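Local coordinates for 3-keto-5-aminohexanoate cleavage protein (Archaeoglobus fulgidus, PDB 3LOT) that probably cleaves 3-keto-5-aminohexanoate as a zinc-dependent beta-keto acid cleavage enzyme built on a TIM barrel, at residues D[119-124]-D[174-179]; D[198-203]-D[256-261]; D[98-103]-D[148-153]; D[91-96]-D[139-144]; D[209-214]-D[244-249]. All coordinates share one frame; numbering follows the deposited sequence. Where two conformers were deposited one is given.

Contact 1 of 5, residues D[119-124]-D[174-179]; sequences MNFAIH and ECYDIG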
# COMPACT_ATOMS: atom_id res chain seq x y z
N MSE D 119 23.06 10.70 3.13
CA MSE D 119 21.82 11.21 3.73
C MSE D 119 22.15 12.21 4.81
O MSE D 119 23.23 12.17 5.38
CB MSE D 119 21.01 10.03 4.34
CG MSE D 119 21.68 9.34 5.49
SE MSE D 119 20.87 7.68 6.10
CE MSE D 119 19.30 8.44 7.00
N ASN D 120 21.19 13.06 5.16
CA ASN D 120 21.23 13.76 6.45
C ASN D 120 21.03 12.69 7.50
O ASN D 120 20.37 11.69 7.26
CB ASN D 120 20.15 14.83 6.55
CG ASN D 120 20.35 15.95 5.53
OD1 ASN D 120 21.45 16.12 4.99
ND2 ASN D 120 19.32 16.74 5.31
N PHE D 121 21.62 12.91 8.65
CA PHE D 121 21.51 12.00 9.77
C PHE D 121 21.72 12.86 10.99
O PHE D 121 22.83 13.07 11.40
CB PHE D 121 22.56 10.90 9.66
CG PHE D 121 22.31 9.74 10.58
CD1 PHE D 121 22.02 9.95 11.94
CD2 PHE D 121 22.38 8.44 10.12
CE1 PHE D 121 21.81 8.86 12.79
CE2 PHE D 121 22.16 7.37 10.97
CZ PHE D 121 21.89 7.58 12.29
N ALA D 122 20.61 13.42 11.51
CA ALA D 122 20.62 14.53 12.44
C ALA D 122 20.02 14.15 13.79
O ALA D 122 18.92 13.60 13.85
CB ALA D 122 19.85 15.75 11.81
N ILE D 123 20.79 14.41 14.85
CA ILE D 123 20.36 14.25 16.25
C ILE D 123 20.46 15.50 17.09
O ILE D 123 20.33 15.46 18.30
CB ILE D 123 21.13 13.11 16.92
CG1 ILE D 123 22.67 13.37 16.94
CG2 ILE D 123 20.76 11.81 16.20
CD1 ILE D 123 23.48 12.12 17.37
N HIS D 124 20.67 16.64 16.45
CA HIS D 124 20.64 17.91 17.14
C HIS D 124 19.39 18.17 17.98
O HIS D 124 19.51 18.86 18.98
CB HIS D 124 20.94 19.11 16.22
CG HIS D 124 19.92 19.33 15.14
ND1 HIS D 124 19.87 18.56 14.00
CD2 HIS D 124 18.91 20.22 15.03
CE1 HIS D 124 18.87 18.96 13.24
NE2 HIS D 124 18.28 19.98 13.83
N GLU D 174 22.53 -1.60 4.99
CA GLU D 174 21.68 -0.81 5.85
C GLU D 174 20.92 0.13 4.93
O GLU D 174 21.54 0.82 4.10
CB GLU D 174 22.51 -0.01 6.84
CG GLU D 174 23.68 -0.79 7.49
CD GLU D 174 23.25 -2.00 8.29
OE1 GLU D 174 22.07 -2.08 8.71
OE2 GLU D 174 24.10 -2.90 8.48
N CYS D 175 19.60 0.08 5.03
CA CYS D 175 18.73 0.95 4.28
C CYS D 175 17.82 1.79 5.17
O CYS D 175 17.06 1.24 5.95
CB CYS D 175 17.85 0.16 3.33
SG CYS D 175 18.82 -0.81 2.09
N TYR D 176 17.90 3.10 5.00
CA TYR D 176 17.17 4.08 5.82
C TYR D 176 16.04 4.78 5.07
O TYR D 176 15.41 5.72 5.61
CB TYR D 176 18.11 5.18 6.34
CG TYR D 176 19.24 4.74 7.24
CD1 TYR D 176 20.37 4.14 6.70
CD2 TYR D 176 19.21 5.00 8.60
CE1 TYR D 176 21.45 3.76 7.51
CE2 TYR D 176 20.25 4.62 9.42
CZ TYR D 176 21.38 4.01 8.87
OH TYR D 176 22.41 3.62 9.69
N ASP D 177 15.80 4.37 3.81
CA ASP D 177 14.77 5.00 2.98
C ASP D 177 14.53 4.11 1.74
O ASP D 177 15.32 3.22 1.41
CB ASP D 177 15.25 6.38 2.52
CG ASP D 177 14.15 7.41 2.44
OD1 ASP D 177 12.93 7.08 2.28
OD2 ASP D 177 14.52 8.60 2.53
N ILE D 178 13.43 4.39 1.05
CA ILE D 178 13.05 3.67 -0.16
C ILE D 178 14.12 3.83 -1.23
O ILE D 178 14.46 2.87 -1.93
CB ILE D 178 11.68 4.12 -0.65
CG1 ILE D 178 10.62 3.91 0.46
CG2 ILE D 178 11.29 3.38 -1.98
CD1 ILE D 178 10.56 2.48 0.97
N GLY D 179 14.64 5.04 -1.41
CA GLY D 179 15.68 5.28 -2.42
C GLY D 179 16.90 4.42 -2.24
O GLY D 179 17.62 4.11 -3.18

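Contact 2 of 5, residues D[198-203]-D[256-261]; sequences RLQFIH and DVRVGL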
# COMPACT_ATOMS: atom_id res chain seq x y z
N ARG D 198 21.73 -9.49 2.35
CA ARG D 198 21.24 -9.26 3.70
C ARG D 198 20.95 -7.79 3.87
O ARG D 198 21.87 -7.00 3.86
CB ARG D 198 22.28 -9.73 4.71
CG ARG D 198 21.88 -9.54 6.18
CD ARG D 198 20.59 -10.19 6.53
NE ARG D 198 20.39 -10.20 7.98
CZ ARG D 198 19.37 -10.78 8.62
NH1 ARG D 198 18.45 -11.43 7.95
NH2 ARG D 198 19.27 -10.71 9.95
N LEU D 199 19.68 -7.44 4.07
CA LEU D 199 19.26 -6.04 4.23
C LEU D 199 18.81 -5.77 5.66
O LEU D 199 18.19 -6.60 6.31
CB LEU D 199 18.07 -5.65 3.30
CG LEU D 199 18.00 -5.90 1.79
CD1 LEU D 199 17.17 -4.81 1.04
CD2 LEU D 199 19.33 -6.04 1.16
N GLN D 200 19.03 -4.56 6.12
CA GLN D 200 18.46 -4.14 7.35
C GLN D 200 17.73 -2.81 7.14
O GLN D 200 18.28 -1.86 6.58
CB GLN D 200 19.55 -4.02 8.37
CG GLN D 200 19.10 -3.57 9.75
CD GLN D 200 19.84 -4.34 10.79
OE1 GLN D 200 19.26 -5.14 11.50
NE2 GLN D 200 21.16 -4.16 10.83
N PHE D 201 16.49 -2.78 7.55
CA PHE D 201 15.65 -1.63 7.35
C PHE D 201 15.71 -0.84 8.66
O PHE D 201 15.46 -1.43 9.71
CB PHE D 201 14.23 -2.08 7.08
CG PHE D 201 14.07 -2.97 5.86
CD1 PHE D 201 14.82 -2.79 4.73
CD2 PHE D 201 13.07 -3.93 5.83
CE1 PHE D 201 14.59 -3.57 3.60
CE2 PHE D 201 12.86 -4.72 4.71
CZ PHE D 201 13.63 -4.54 3.61
N ILE D 202 16.10 0.43 8.60
CA ILE D 202 16.28 1.27 9.80
C ILE D 202 15.27 2.42 9.80
O ILE D 202 15.25 3.27 8.89
CB ILE D 202 17.70 1.80 9.93
CG1 ILE D 202 18.71 0.60 9.84
CG2 ILE D 202 17.88 2.56 11.26
CD1 ILE D 202 20.15 0.91 10.31
N HIS D 203 14.43 2.43 10.82
CA HIS D 203 13.27 3.33 10.87
C HIS D 203 13.41 4.32 12.00
O HIS D 203 13.67 3.92 13.14
CB HIS D 203 11.98 2.49 11.01
CG HIS D 203 11.61 1.75 9.75
ND1 HIS D 203 10.66 2.21 8.86
CD2 HIS D 203 12.10 0.60 9.21
CE1 HIS D 203 10.56 1.37 7.85
NE2 HIS D 203 11.44 0.39 8.02
N ASP D 256 13.71 -10.73 10.50
CA ASP D 256 14.54 -10.77 11.68
C ASP D 256 14.50 -9.42 12.37
O ASP D 256 14.00 -8.43 11.82
CB ASP D 256 15.97 -11.19 11.31
CG ASP D 256 16.03 -12.59 10.74
OD1 ASP D 256 15.35 -13.48 11.27
OD2 ASP D 256 16.75 -12.81 9.73
N VAL D 257 15.00 -9.38 13.60
CA VAL D 257 14.88 -8.22 14.43
C VAL D 257 16.21 -7.86 15.13
O VAL D 257 17.02 -8.74 15.49
CB VAL D 257 13.78 -8.43 15.45
CG1 VAL D 257 14.05 -9.72 16.32
CG2 VAL D 257 13.62 -7.18 16.32
N ARG D 258 16.43 -6.56 15.28
CA ARG D 258 17.55 -5.99 16.00
C ARG D 258 17.01 -5.14 17.13
O ARG D 258 16.01 -4.39 16.94
CB ARG D 258 18.43 -5.13 15.10
CG ARG D 258 19.54 -4.38 15.80
CD ARG D 258 20.56 -3.79 14.83
NE ARG D 258 20.76 -2.37 15.04
CZ ARG D 258 21.64 -1.64 14.39
NH1 ARG D 258 22.48 -2.18 13.49
NH2 ARG D 258 21.72 -0.35 14.64
N VAL D 259 17.64 -5.31 18.30
CA VAL D 259 17.33 -4.54 19.49
C VAL D 259 18.69 -4.02 20.01
O VAL D 259 19.72 -4.15 19.34
CB VAL D 259 16.59 -5.38 20.55
CG1 VAL D 259 15.25 -5.85 20.01
CG2 VAL D 259 17.46 -6.60 21.05
N GLY D 260 18.71 -3.37 21.15
CA GLY D 260 19.99 -2.98 21.72
C GLY D 260 20.04 -1.51 22.05
O GLY D 260 19.27 -0.71 21.49
N LEU D 261 20.94 -1.18 22.97
CA LEU D 261 21.12 0.18 23.51
C LEU D 261 21.64 1.13 22.47
O LEU D 261 21.49 2.32 22.60
CB LEU D 261 22.03 0.20 24.75
CG LEU D 261 21.58 -0.61 25.97
CD1 LEU D 261 22.45 -0.28 27.20
CD2 LEU D 261 20.19 -0.33 26.29
O HOH W 1 23.18 -4.92 12.66

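Contact 3 of 5, residues D[98-103]-D[148-153]; sequences EERAKV and IVFRNT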
# COMPACT_ATOMS: atom_id res chain seq x y z
N GLU D 98 36.12 5.11 2.96
CA GLU D 98 37.46 4.52 2.84
C GLU D 98 38.23 4.47 4.21
O GLU D 98 39.13 3.62 4.38
CB GLU D 98 38.26 5.25 1.77
N GLU D 99 37.86 5.35 5.16
CA GLU D 99 38.51 5.35 6.49
C GLU D 99 37.72 4.49 7.45
O GLU D 99 38.31 3.74 8.22
CB GLU D 99 38.70 6.79 7.03
CG GLU D 99 39.38 6.91 8.42
CD GLU D 99 40.81 6.38 8.47
OE1 GLU D 99 41.50 6.41 7.44
OE2 GLU D 99 41.23 5.95 9.57
N ARG D 100 36.38 4.59 7.37
CA ARG D 100 35.45 3.76 8.16
C ARG D 100 35.58 2.29 7.80
O ARG D 100 35.44 1.39 8.66
CB ARG D 100 33.99 4.21 7.88
CG ARG D 100 33.28 5.13 8.94
CD ARG D 100 32.28 6.14 8.27
NE ARG D 100 31.31 5.42 7.46
CZ ARG D 100 30.51 5.89 6.49
NH1 ARG D 100 30.43 7.16 6.12
NH2 ARG D 100 29.73 5.00 5.89
N ALA D 101 35.90 2.05 6.53
CA ALA D 101 35.97 0.68 5.99
C ALA D 101 37.21 -0.11 6.45
O ALA D 101 37.24 -1.34 6.30
CB ALA D 101 35.93 0.68 4.47
N LYS D 102 38.20 0.57 7.01
CA LYS D 102 39.51 -0.07 7.34
C LYS D 102 39.43 -1.23 8.32
O LYS D 102 40.31 -2.10 8.36
CB LYS D 102 40.48 0.96 7.90
CG LYS D 102 40.88 1.97 6.89
CD LYS D 102 41.92 2.92 7.43
CE LYS D 102 42.78 3.54 6.28
NZ LYS D 102 43.17 4.94 6.70
N VAL D 103 38.39 -1.23 9.14
CA VAL D 103 38.15 -2.31 10.05
C VAL D 103 37.98 -3.64 9.31
O VAL D 103 38.32 -4.67 9.87
CB VAL D 103 36.91 -2.00 10.98
CG1 VAL D 103 35.58 -2.13 10.24
CG2 VAL D 103 36.93 -2.88 12.19
N ILE D 148 26.20 17.71 9.04
CA ILE D 148 27.11 16.68 8.55
C ILE D 148 26.35 15.66 7.70
O ILE D 148 25.37 15.11 8.14
CB ILE D 148 27.91 16.01 9.70
CG1 ILE D 148 29.05 16.95 10.11
CG2 ILE D 148 28.53 14.70 9.27
CD1 ILE D 148 29.73 16.65 11.43
N VAL D 149 26.81 15.44 6.48
CA VAL D 149 26.23 14.40 5.65
C VAL D 149 26.83 13.05 6.02
O VAL D 149 28.05 12.90 6.12
CB VAL D 149 26.43 14.74 4.15
CG1 VAL D 149 26.16 13.50 3.27
CG2 VAL D 149 25.50 15.92 3.75
N PHE D 150 25.97 12.06 6.21
CA PHE D 150 26.42 10.67 6.32
C PHE D 150 26.59 10.17 4.90
O PHE D 150 25.61 9.87 4.22
CB PHE D 150 25.35 9.86 7.04
CG PHE D 150 25.70 8.45 7.27
CD1 PHE D 150 26.99 8.06 7.60
CD2 PHE D 150 24.69 7.49 7.22
CE1 PHE D 150 27.29 6.70 7.82
CE2 PHE D 150 24.96 6.13 7.45
CZ PHE D 150 26.27 5.73 7.75
N ARG D 151 27.84 10.09 4.48
CA ARG D 151 28.18 10.01 3.07
C ARG D 151 28.47 8.57 2.59
O ARG D 151 29.33 7.88 3.16
CB ARG D 151 29.41 10.90 2.83
CG ARG D 151 29.88 11.00 1.37
CD ARG D 151 31.34 11.34 1.26
NE ARG D 151 31.70 11.46 -0.16
CZ ARG D 151 31.49 12.55 -0.89
NH1 ARG D 151 30.93 13.64 -0.35
NH2 ARG D 151 31.86 12.56 -2.17
N ASN D 152 27.77 8.13 1.55
CA ASN D 152 28.01 6.81 0.98
C ASN D 152 27.64 6.88 -0.50
O ASN D 152 26.53 6.51 -0.88
CB ASN D 152 27.21 5.71 1.71
CG ASN D 152 27.41 5.74 3.25
OD1 ASN D 152 28.33 5.09 3.77
ND2 ASN D 152 26.50 6.46 4.00
N THR D 153 28.55 7.41 -1.29
CA THR D 153 28.32 7.62 -2.70
C THR D 153 28.41 6.32 -3.49
O THR D 153 28.87 5.32 -2.97
CB THR D 153 29.36 8.58 -3.32
OG1 THR D 153 30.63 7.95 -3.35
CG2 THR D 153 29.44 9.93 -2.56

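Contact 4 of 5, residues D[91-96]-D[139-144]; sequences GTLGIP and PEYLEM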
# COMPACT_ATOMS: atom_id res chain seq x y z
N GLY D 91 30.50 8.16 10.67
CA GLY D 91 29.93 8.81 9.54
C GLY D 91 29.23 10.08 9.96
O GLY D 91 29.24 11.08 9.21
N THR D 92 28.63 10.04 11.17
CA THR D 92 27.92 11.19 11.78
C THR D 92 28.91 12.23 12.32
O THR D 92 28.50 13.29 12.80
CB THR D 92 26.94 10.78 12.94
OG1 THR D 92 27.63 10.00 13.92
CG2 THR D 92 25.74 9.97 12.43
N LEU D 93 30.21 11.90 12.28
CA LEU D 93 31.27 12.87 12.57
C LEU D 93 31.96 13.25 11.25
O LEU D 93 33.03 13.83 11.25
CB LEU D 93 32.29 12.30 13.59
CG LEU D 93 31.87 11.91 15.03
CD1 LEU D 93 31.60 10.39 15.11
CD2 LEU D 93 32.91 12.27 16.05
N GLY D 94 31.36 12.92 10.11
CA GLY D 94 31.93 13.32 8.83
C GLY D 94 33.08 12.47 8.33
O GLY D 94 33.75 12.85 7.35
N ILE D 95 33.30 11.30 8.94
CA ILE D 95 34.42 10.41 8.55
C ILE D 95 34.04 9.65 7.28
O ILE D 95 32.95 9.05 7.25
CB ILE D 95 34.79 9.35 9.69
CG1 ILE D 95 35.32 10.04 10.95
CG2 ILE D 95 35.79 8.28 9.17
CD1 ILE D 95 35.64 9.08 12.07
N PRO D 96 34.91 9.66 6.23
CA PRO D 96 34.49 8.98 4.97
C PRO D 96 34.49 7.41 5.03
O PRO D 96 35.05 6.79 5.93
CB PRO D 96 35.50 9.50 3.90
CG PRO D 96 36.66 10.06 4.64
CD PRO D 96 36.28 10.24 6.13
N PRO D 139 27.57 17.74 23.67
CA PRO D 139 26.66 18.64 22.98
C PRO D 139 27.26 19.16 21.66
O PRO D 139 26.54 19.44 20.70
CB PRO D 139 26.45 19.77 23.98
CG PRO D 139 27.66 19.75 24.85
CD PRO D 139 28.00 18.29 24.96
N GLU D 140 28.57 19.29 21.61
CA GLU D 140 29.23 19.63 20.36
C GLU D 140 28.94 18.60 19.23
O GLU D 140 28.57 18.98 18.10
CB GLU D 140 30.71 19.73 20.59
CG GLU D 140 31.46 19.99 19.30
CD GLU D 140 32.81 20.67 19.51
OE1 GLU D 140 33.30 20.66 20.66
OE2 GLU D 140 33.36 21.22 18.51
N TYR D 141 29.08 17.33 19.55
CA TYR D 141 28.76 16.26 18.63
C TYR D 141 27.31 16.32 18.12
O TYR D 141 27.03 16.24 16.92
CB TYR D 141 29.01 14.91 19.30
CG TYR D 141 28.48 13.73 18.55
CD1 TYR D 141 28.95 13.41 17.28
CD2 TYR D 141 27.50 12.93 19.12
CE1 TYR D 141 28.45 12.31 16.58
CE2 TYR D 141 27.00 11.84 18.44
CZ TYR D 141 27.46 11.53 17.18
OH TYR D 141 26.94 10.43 16.53
N LEU D 142 26.38 16.49 19.05
CA LEU D 142 24.99 16.49 18.69
C LEU D 142 24.67 17.70 17.75
O LEU D 142 24.00 17.54 16.73
CB LEU D 142 24.12 16.53 19.96
CG LEU D 142 24.24 15.37 20.97
CD1 LEU D 142 23.34 15.69 22.16
CD2 LEU D 142 23.88 14.01 20.34
N GLU D 143 25.17 18.88 18.11
CA GLU D 143 25.02 20.08 17.27
C GLU D 143 25.60 19.93 15.87
O GLU D 143 24.98 20.36 14.89
CB GLU D 143 25.69 21.28 17.92
CG GLU D 143 25.61 22.57 17.09
CD GLU D 143 24.18 22.95 16.63
OE1 GLU D 143 23.17 22.64 17.32
OE2 GLU D 143 24.08 23.53 15.51
N MSE D 144 26.79 19.34 15.79
CA MSE D 144 27.44 19.18 14.51
C MSE D 144 26.72 18.29 13.55
O MSE D 144 26.83 18.51 12.34
CB MSE D 144 28.89 18.79 14.69
CG MSE D 144 29.66 20.03 15.09
SE MSE D 144 31.48 19.69 15.55
CE MSE D 144 32.08 21.46 16.30
O HOH W 2 28.83 15.41 14.67

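Contact 5 of 5, residues D[209-214]-D[244-249]; sequences IGTAVE and MPLGTL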
# COMPACT_ATOMS: atom_id res chain seq x y z
N ILE D 209 13.54 7.45 6.61
CA ILE D 209 12.12 7.08 6.73
C ILE D 209 11.69 6.92 8.19
O ILE D 209 12.51 6.57 9.04
CB ILE D 209 11.83 5.81 5.92
CG1 ILE D 209 10.34 5.65 5.75
CG2 ILE D 209 12.47 4.54 6.57
CD1 ILE D 209 9.89 4.71 4.59
N GLY D 210 10.42 7.22 8.48
CA GLY D 210 9.85 7.15 9.81
C GLY D 210 9.49 5.77 10.31
O GLY D 210 9.95 4.75 9.80
N THR D 211 8.68 5.75 11.34
CA THR D 211 8.35 4.54 12.06
C THR D 211 6.91 4.07 11.91
O THR D 211 6.46 3.25 12.74
CB THR D 211 8.60 4.75 13.56
OG1 THR D 211 7.94 5.95 13.92
CG2 THR D 211 10.08 4.89 13.90
N ALA D 212 6.16 4.56 10.90
CA ALA D 212 4.81 4.04 10.65
C ALA D 212 4.88 2.57 10.21
O ALA D 212 5.83 2.16 9.54
CB ALA D 212 4.06 4.86 9.61
N VAL D 213 3.84 1.82 10.57
CA VAL D 213 3.62 0.49 10.03
C VAL D 213 3.65 0.55 8.50
O VAL D 213 4.27 -0.29 7.88
CB VAL D 213 2.27 -0.09 10.56
CG1 VAL D 213 1.87 -1.39 9.85
CG2 VAL D 213 2.43 -0.33 12.09
N GLU D 214 3.02 1.58 7.92
CA GLU D 214 3.10 1.86 6.47
C GLU D 214 4.53 1.87 5.90
O GLU D 214 4.77 1.31 4.85
CB GLU D 214 2.45 3.21 6.14
CG GLU D 214 0.98 3.21 6.17
CD GLU D 214 0.39 3.41 7.58
OE1 GLU D 214 1.13 3.28 8.62
OE2 GLU D 214 -0.83 3.69 7.61
N MSE D 244 10.42 -2.13 20.12
CA MSE D 244 9.71 -3.40 20.37
C MSE D 244 8.50 -3.58 19.43
O MSE D 244 8.32 -4.66 18.86
CB MSE D 244 9.37 -3.56 21.84
CG MSE D 244 10.57 -3.67 22.78
SE MSE D 244 11.63 -5.26 22.46
CE MSE D 244 13.21 -4.72 23.53
N PRO D 245 7.66 -2.54 19.26
CA PRO D 245 6.49 -2.67 18.36
C PRO D 245 6.88 -3.00 16.90
O PRO D 245 6.36 -3.99 16.29
CB PRO D 245 5.82 -1.28 18.44
CG PRO D 245 6.24 -0.75 19.71
CD PRO D 245 7.67 -1.24 19.94
N LEU D 246 7.82 -2.24 16.36
CA LEU D 246 8.22 -2.48 14.98
C LEU D 246 9.06 -3.76 14.87
O LEU D 246 8.98 -4.49 13.88
CB LEU D 246 8.95 -1.27 14.40
CG LEU D 246 8.16 0.02 14.42
CD1 LEU D 246 8.88 1.10 13.62
CD2 LEU D 246 6.78 -0.23 13.85
N GLY D 247 9.86 -4.06 15.88
CA GLY D 247 10.56 -5.33 15.87
C GLY D 247 9.62 -6.54 15.84
O GLY D 247 9.87 -7.51 15.13
N THR D 248 8.56 -6.47 16.65
CA THR D 248 7.46 -7.45 16.62
C THR D 248 6.72 -7.52 15.26
O THR D 248 6.50 -8.61 14.74
CB THR D 248 6.47 -7.24 17.80
OG1 THR D 248 7.22 -7.18 19.03
CG2 THR D 248 5.43 -8.36 17.88
N LEU D 249 6.39 -6.36 14.67
CA LEU D 249 5.91 -6.29 13.29
C LEU D 249 6.81 -7.09 12.32
O LEU D 249 6.33 -7.93 11.54
CB LEU D 249 5.82 -4.83 12.84
CG LEU D 249 5.38 -4.54 11.41
CD1 LEU D 249 3.92 -5.12 11.14
CD2 LEU D 249 5.43 -3.00 11.15

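Contact 1 of 5, residues D[119-124]-D[174-179]
The selenium of M119, a selenomethionine, lies over one face of the Y176 ring in a Met-aromatic contact. M119 SE is 3.9 Å from the centroid of the Y176 ring and 26° off its normal, displaced toward the rim, with Y176 CG and CD1 as its nearest ring atoms. A bend at the last torsion of M119 (chi3 -73°) turns the terminal methyl back along the tyrosine stem, where M119 CE packs 3.5 Å from Y176 CB. The two side chains cross at about a right angle.

The second set of contacts is aromatic. F121 CE2 approaches Y176 CE2 at 3.7 Å, and the ring planes are inclined at 69° with centroids 5.7 Å apart, an oblique meeting. The tyrosine hydroxyl lies in the plane of the F121 ring at its edge, with Y176 OH 4.0 Å from F121 CE2.

Y176 directly follows strand 170-175, on the C-terminal side of the parallel barrel strands, where TIM-barrel active sites are found. Its side chain is about 6 Å from the bound zinc ion.

Polar bonds fix the tyrosine and the residues after it. Y176 OH makes a weak hydrogen bond to N115 OD1, and D177 OD1 accepts I178 N at 3.0 Å as helix 178-189 begins. G179 N donates to D177 OD1 of the second subunit, and D177 OD2 weakly accepts G179 N of that subunit.

Contact 2 of 5, residues D[198-203]-D[256-261]
R198 and D256 form the tight end of this contact, a buried salt bridge between strands 197-203 and 256-259. R198 NH1 donates to D256 OD2 at 2.8 Å with an N-H...O angle of 160°, on the anti lone pair of the oxygen and close to the guanidinium plane. The same oxygen receives a weak second bond from R198 NH2 at 3.3 Å, an uneven grip, with the guanidinium and carboxylate planes 50° apart. A bend at chi2 (56°) swings the arginine toward the aspartate. D256 OD2 also pairs with R3, while D256 OD1 accepts I9 N and R198 NH1 bonds T233 OG1. A leucine in place of R198 would probably cost D256 one of its two arginine partners, the other being R3, and leave T233 OG1 without this donor.

The other end is looser. Q200 NE2 and R258 NH1 stand 3.6 Å apart without bonding directly, their amide and guanidinium planes steeply inclined. A water accepts from both, at 2.8 Å from Q200 NE2 and 2.9 Å from R258 NH1, and lies at the edge of the guanidinium. Q200 OE1 is held by S235 OG and Q200 NE2 by E174, while R258 NH2 forms a salt bridge with D263.

R258 comes within about 3 Å of the side chains of the zinc ligands H50 and E262. Strand 232-238 separates the two strands in the sheet, so these side chains meet inside the barrel, as polar layers do in the interior of a TIM barrel.

Contact 3 of 5, residues D[98-103]-D[148-153]
R100 contributes most of the buried surface, its guanidinium reaching from helix 97-100 to F150, N152 and the backbone between them. R100 NH2 donates to N152 OD1 over a short 2.5 Å, nearly in the guanidinium plane and on an amide lone pair lying in the carbonyl plane; the N-H...O angle is 153°. Beside it, R100 NH1 donates to R151 O at 3.2 Å, tilted from the carbonyl plane. The two acceptors, R151 O and N152 OD1, are only 3.0 Å apart, and the shared cation probably eases their mutual repulsion.

F150 belongs to the short antiparallel pairing of strands 119-120 and 149-150, an excursion that follows barrel strand 111-115. R100 comes from the connection after barrel strand 82-85, so the arginine ties two beta-alpha connections together. R100 NE is bonded to T87 O of that same connection.

One corner of the F150 ring, CE1, lies over a face of the guanidinium, toward its rim: F150 CE1 is 3.5 Å from R100 NH2, with the planes 35° apart. With CG anti to the backbone nitrogen (chi1 -177°), the F150 ring extends so that CE1 reaches the guanidinium. N152 ND2 in turn lies 3.6 Å above the plane of the F150 ring, over its centre, and is bonded to G117 O.

Contact 4 of 5, residues D[91-96]-D[139-144]
L93 and Y141 bring the two backbones closest, CA to CA 7.4 Å, where the 3-10 turn 91-92 faces helix 137-144. At this place a water bridges the two segments, donating to T92 O at 2.8 Å and to Y141 O at 3.0 Å.

The side-chain contact is carried by Y141, whose ring reaches out from the helix. T92 OG1 and Y141 OH share a hydrogen bond of 2.7 Å, with the threonine oxygen near the plane of the phenol ring. A chi1 of 53° sets T92 OG1 between the backbone nitrogen and the carbonyl carbon of its own residue, from where it meets the hydroxyl. Further up the ring L93 crosses Y141 at about a right angle: L93 CG is 3.8 Å from Y141 CE1, and L93 CD1 is 4.0 Å from the same carbon. Y141 OH also has a weak bond to A17 O, and I123 packs against the ring. Replacing Y141 by alanine is likely to open a gap beside L93 and I123 and to leave the T92 hydroxyl without this partner.

T92 lies about 7 Å from the side chain of the zinc ligand H52, and its methyl touches F121. The loop after barrel strand 82-85 is thus joined to the helical excursion after strand 111-115, an arrangement in keeping with the beta-alpha loops that surround a TIM-barrel active site.

Contact 5 of 5, residues D[209-214]-D[244-249]
T211 and V213 meet L246 and L249 where two helices of the TIM barrel's outer layer, 213-226 and 243-252, lie next to each other. These helices follow barrel strands 197-203 and 232-238, so the contact joins successive beta-alpha units.

T211, in the loop leading to helix 213-226, is met by the isopropyl end of L246. In one of the two modelled conformers of L246, its CD1 sits 3.4 Å from T211 O and 3.7 Å from T211 CB, and the side chains cross at about a right angle. L246 CD2 is also near, 3.7 Å from T211 O, so the isopropyl end straddles this carbonyl oxygen.

After A212, the N-cap residue, V213 opens the helix. L249 CD2 sits 4.1 Å from each of V213 CA, CG1 and CG2. With CG1 anti to the backbone nitrogen (chi1 170°), both methyls of V213 come within contact of the leucine along with CA. A third subunit extends this apolar patch: its I252 packs on V213 and its L249 on L249.

Within helix 243-252, M244 O accepts two donors of T248 from opposite faces of its plane, T248 N at 2.9 Å and T248 OG1 at 2.8 Å.

Contacts 1 and 2 lie on adjoining barrel strands, 170-175 and 197-203, where C175 N meets Q200 O at 2.8 Å and C175 O meets I202 N at 2.9 Å. Contacts 1, 3 and 4 interlock along the chain: M119 O is 2.9 Å from F150 N, F121 touches T92, and F150 packs on G91. All three come near the zinc site of H50, H52 and E262, with side chains of Y176, F150 and T92 about 6, 8 and 9 Å from the metal. In contact 2 the side chain of R258 comes nearer, about 4 Å from the zinc ion. Contact 5, nested within the loop closed by contact 2, is remote from the metal site; H203 ND1 reaches G210 O at 2.8 Å.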